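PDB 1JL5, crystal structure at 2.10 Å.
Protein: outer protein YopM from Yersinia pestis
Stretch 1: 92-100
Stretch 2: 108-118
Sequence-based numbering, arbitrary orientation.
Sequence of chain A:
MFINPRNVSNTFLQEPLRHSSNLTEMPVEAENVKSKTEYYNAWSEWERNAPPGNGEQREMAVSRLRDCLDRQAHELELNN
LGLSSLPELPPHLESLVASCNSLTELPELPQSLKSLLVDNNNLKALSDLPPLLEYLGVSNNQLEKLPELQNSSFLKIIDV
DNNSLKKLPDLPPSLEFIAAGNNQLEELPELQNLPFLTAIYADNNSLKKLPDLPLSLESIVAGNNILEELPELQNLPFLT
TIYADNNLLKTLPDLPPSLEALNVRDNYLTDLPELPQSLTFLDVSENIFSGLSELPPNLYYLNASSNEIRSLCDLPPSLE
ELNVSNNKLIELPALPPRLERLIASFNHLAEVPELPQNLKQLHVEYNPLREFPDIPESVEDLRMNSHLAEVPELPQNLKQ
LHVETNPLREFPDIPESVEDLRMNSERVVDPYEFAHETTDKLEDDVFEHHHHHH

Stretch 1 (92-100) HLESLVASC
Stretch 2 (108-118) ELPQSLKSLLV

Two consecutive amides converge on one carbonyl: Glu 94 O accepts a very short hydrogen bond from Lys 114 N (2.5 Å) and another from Ser 115 N (2.7 Å), as Lys 114 (phi/psi -109/-28) turns both N-H groups the same way. Strands 95-97 and 115-117 run parallel (4° between directions, axes 4.6 Å apart), pairing Ser 95 with Ser 115, Leu 96 with Leu 116 and Val 97 with Leu 117 at extended phi/psi near -120/110. Leu 96 hydrogen-bonds through both N-H and C=O: N to Ser 115 O (2.7 Å), O from Leu 117 N (2.6 Å); Ala 98 N to Leu 117 O (2.7 Å) closes the ladder. A type I turn from Pro 110 to Leu 113 (Leu 113 N to Pro 110 O, 2.9 Å) presents Ser 112, chi1 p, whose OG donates to Leu 93 O (2.7 Å). On the Leu 96/Leu 116 face, both leucines are t,p, and apolar methyls pack by van der Waals contact, Leu 96 CD2 meeting Leu 116 CD1 (3.6 Å); Leu 113, also t,p, sets CD1 4.0 Å from Leu 96 CB. On the other face, Val 97 (t) CG1 lies 4.1 Å from Leu 117 (m,p) CB. Opposite charges pair Glu 94 OE1 with Lys 114 NZ, on an extended side chain, in a long salt bridge (3.7 Å).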

# COMPACT_ATOMS: atom_id res chain seq x y z
N HIS A 92 38.36 18.51 -26.06
CA HIS A 92 37.39 18.45 -27.14
C HIS A 92 36.19 17.58 -26.84
O HIS A 92 35.61 16.96 -27.73
CB HIS A 92 38.09 18.01 -28.42
CG HIS A 92 39.30 18.83 -28.74
ND1 HIS A 92 40.57 18.46 -28.34
CD2 HIS A 92 39.43 20.04 -29.32
CE1 HIS A 92 41.43 19.41 -28.65
NE2 HIS A 92 40.76 20.39 -29.25
N LEU A 93 35.82 17.55 -25.57
CA LEU A 93 34.69 16.77 -25.14
C LEU A 93 33.46 17.29 -25.86
O LEU A 93 33.23 18.50 -25.92
CB LEU A 93 34.52 16.89 -23.63
CG LEU A 93 33.56 15.88 -23.00
CD1 LEU A 93 34.11 14.48 -23.23
CD2 LEU A 93 33.42 16.17 -21.52
N GLU A 94 32.69 16.38 -26.42
CA GLU A 94 31.48 16.77 -27.11
C GLU A 94 30.29 16.42 -26.23
O GLU A 94 29.25 17.06 -26.28
CB GLU A 94 31.39 16.05 -28.45
CG GLU A 94 32.21 16.73 -29.53
CD GLU A 94 32.21 15.96 -30.83
OE1 GLU A 94 31.12 15.52 -31.25
OE2 GLU A 94 33.29 15.81 -31.43
N SER A 95 30.48 15.40 -25.40
CA SER A 95 29.43 14.96 -24.51
C SER A 95 29.93 14.76 -23.09
O SER A 95 30.80 13.93 -22.82
CB SER A 95 28.83 13.65 -25.01
OG SER A 95 27.85 13.17 -24.11
N LEU A 96 29.38 15.54 -22.17
CA LEU A 96 29.73 15.42 -20.77
C LEU A 96 28.56 14.77 -20.05
O LEU A 96 27.49 15.35 -19.94
CB LEU A 96 30.00 16.78 -20.13
CG LEU A 96 30.14 16.69 -18.61
CD1 LEU A 96 31.30 15.76 -18.25
CD2 LEU A 96 30.36 18.07 -18.02
N VAL A 97 28.78 13.55 -19.59
CA VAL A 97 27.75 12.83 -18.85
C VAL A 97 28.29 12.70 -17.44
O VAL A 97 29.16 11.88 -17.17
CB VAL A 97 27.50 11.44 -19.45
CG1 VAL A 97 26.37 10.75 -18.69
CG2 VAL A 97 27.15 11.56 -20.93
N ALA A 98 27.80 13.55 -16.55
CA ALA A 98 28.23 13.54 -15.16
C ALA A 98 26.99 13.49 -14.29
O ALA A 98 26.87 14.20 -13.29
CB ALA A 98 29.05 14.78 -14.85
N SER A 99 26.05 12.65 -14.70
CA SER A 99 24.80 12.50 -13.98
C SER A 99 25.06 11.88 -12.61
O SER A 99 26.05 11.19 -12.40
CB SER A 99 23.86 11.59 -14.76
OG SER A 99 23.77 12.01 -16.11
N CYS A 100 24.15 12.16 -11.69
CA CYS A 100 24.22 11.60 -10.35
C CYS A 100 25.54 11.81 -9.63
O CYS A 100 26.24 10.86 -9.31
CB CYS A 100 23.89 10.12 -10.41
SG CYS A 100 22.29 9.80 -11.18
N GLU A 108 34.44 24.64 -16.73
CA GLU A 108 34.16 25.31 -17.99
C GLU A 108 33.87 24.23 -19.02
O GLU A 108 34.57 23.22 -19.10
CB GLU A 108 35.35 26.14 -18.43
CG GLU A 108 35.11 26.88 -19.73
CD GLU A 108 36.32 27.66 -20.17
OE1 GLU A 108 36.78 28.53 -19.39
OE2 GLU A 108 36.82 27.41 -21.29
N LEU A 109 32.83 24.44 -19.82
CA LEU A 109 32.48 23.46 -20.83
C LEU A 109 33.12 23.79 -22.17
O LEU A 109 33.13 24.94 -22.60
CB LEU A 109 30.96 23.38 -20.97
CG LEU A 109 30.23 23.03 -19.67
CD1 LEU A 109 28.73 22.99 -19.91
CD2 LEU A 109 30.72 21.69 -19.14
N PRO A 110 33.68 22.77 -22.83
CA PRO A 110 34.33 22.96 -24.13
C PRO A 110 33.37 23.54 -25.15
O PRO A 110 32.16 23.29 -25.10
CB PRO A 110 34.76 21.54 -24.51
CG PRO A 110 34.95 20.87 -23.19
CD PRO A 110 33.77 21.37 -22.40
N GLN A 111 33.90 24.32 -26.09
CA GLN A 111 33.09 24.91 -27.14
C GLN A 111 32.64 23.80 -28.06
O GLN A 111 31.79 23.99 -28.93
CB GLN A 111 33.92 25.93 -27.92
CG GLN A 111 34.34 27.12 -27.09
CD GLN A 111 33.16 27.95 -26.67
OE1 GLN A 111 32.50 28.57 -27.50
NE2 GLN A 111 32.87 27.96 -25.37
N SER A 112 33.22 22.62 -27.86
CA SER A 112 32.90 21.46 -28.66
C SER A 112 31.77 20.65 -28.01
O SER A 112 31.27 19.69 -28.60
CB SER A 112 34.13 20.57 -28.78
OG SER A 112 34.59 20.21 -27.50
N LEU A 113 31.38 21.04 -26.81
CA LEU A 113 30.33 20.31 -26.11
C LEU A 113 29.00 20.38 -26.84
O LEU A 113 28.46 21.46 -27.11
CB LEU A 113 30.15 20.84 -24.68
CG LEU A 113 29.52 19.80 -23.76
CD1 LEU A 113 30.52 18.66 -23.57
CD2 LEU A 113 29.14 20.41 -22.42
N LYS A 114 28.47 19.21 -27.17
CA LYS A 114 27.19 19.12 -27.86
C LYS A 114 26.17 18.56 -26.89
O LYS A 114 24.98 18.84 -26.99
CB LYS A 114 27.30 18.19 -29.07
CG LYS A 114 28.13 18.74 -30.21
CD LYS A 114 28.18 17.74 -31.35
CE LYS A 114 28.86 18.32 -32.57
NZ LYS A 114 28.93 17.31 -33.66
N SER A 115 26.65 17.77 -25.94
CA SER A 115 25.76 17.16 -24.98
C SER A 115 26.24 17.32 -23.54
O SER A 115 27.35 16.92 -23.19
CB SER A 115 25.60 15.68 -25.32
OG SER A 115 24.69 15.07 -24.42
N LEU A 116 25.38 17.90 -22.72
CA LEU A 116 25.68 18.10 -21.31
C LEU A 116 24.62 17.37 -20.50
O LEU A 116 23.47 17.81 -20.43
CB LEU A 116 25.66 19.58 -20.95
CG LEU A 116 25.81 19.86 -19.46
CD1 LEU A 116 27.16 19.33 -18.97
CD2 LEU A 116 25.69 21.35 -19.19
N LEU A 117 25.00 16.25 -19.90
CA LEU A 117 24.10 15.45 -19.07
C LEU A 117 24.63 15.43 -17.65
O LEU A 117 25.45 14.59 -17.30
CB LEU A 117 24.01 14.01 -19.57
CG LEU A 117 22.96 13.67 -20.63
CD1 LEU A 117 23.29 14.36 -21.94
CD2 LEU A 117 22.90 12.16 -20.81
N VAL A 118 24.15 16.37 -16.85
CA VAL A 118 24.58 16.46 -15.47
C VAL A 118 23.36 16.45 -14.57
O VAL A 118 23.28 17.18 -13.58
CB VAL A 118 25.40 17.74 -15.24
CG1 VAL A 118 26.73 17.63 -15.97
CG2 VAL A 118 24.63 18.94 -15.73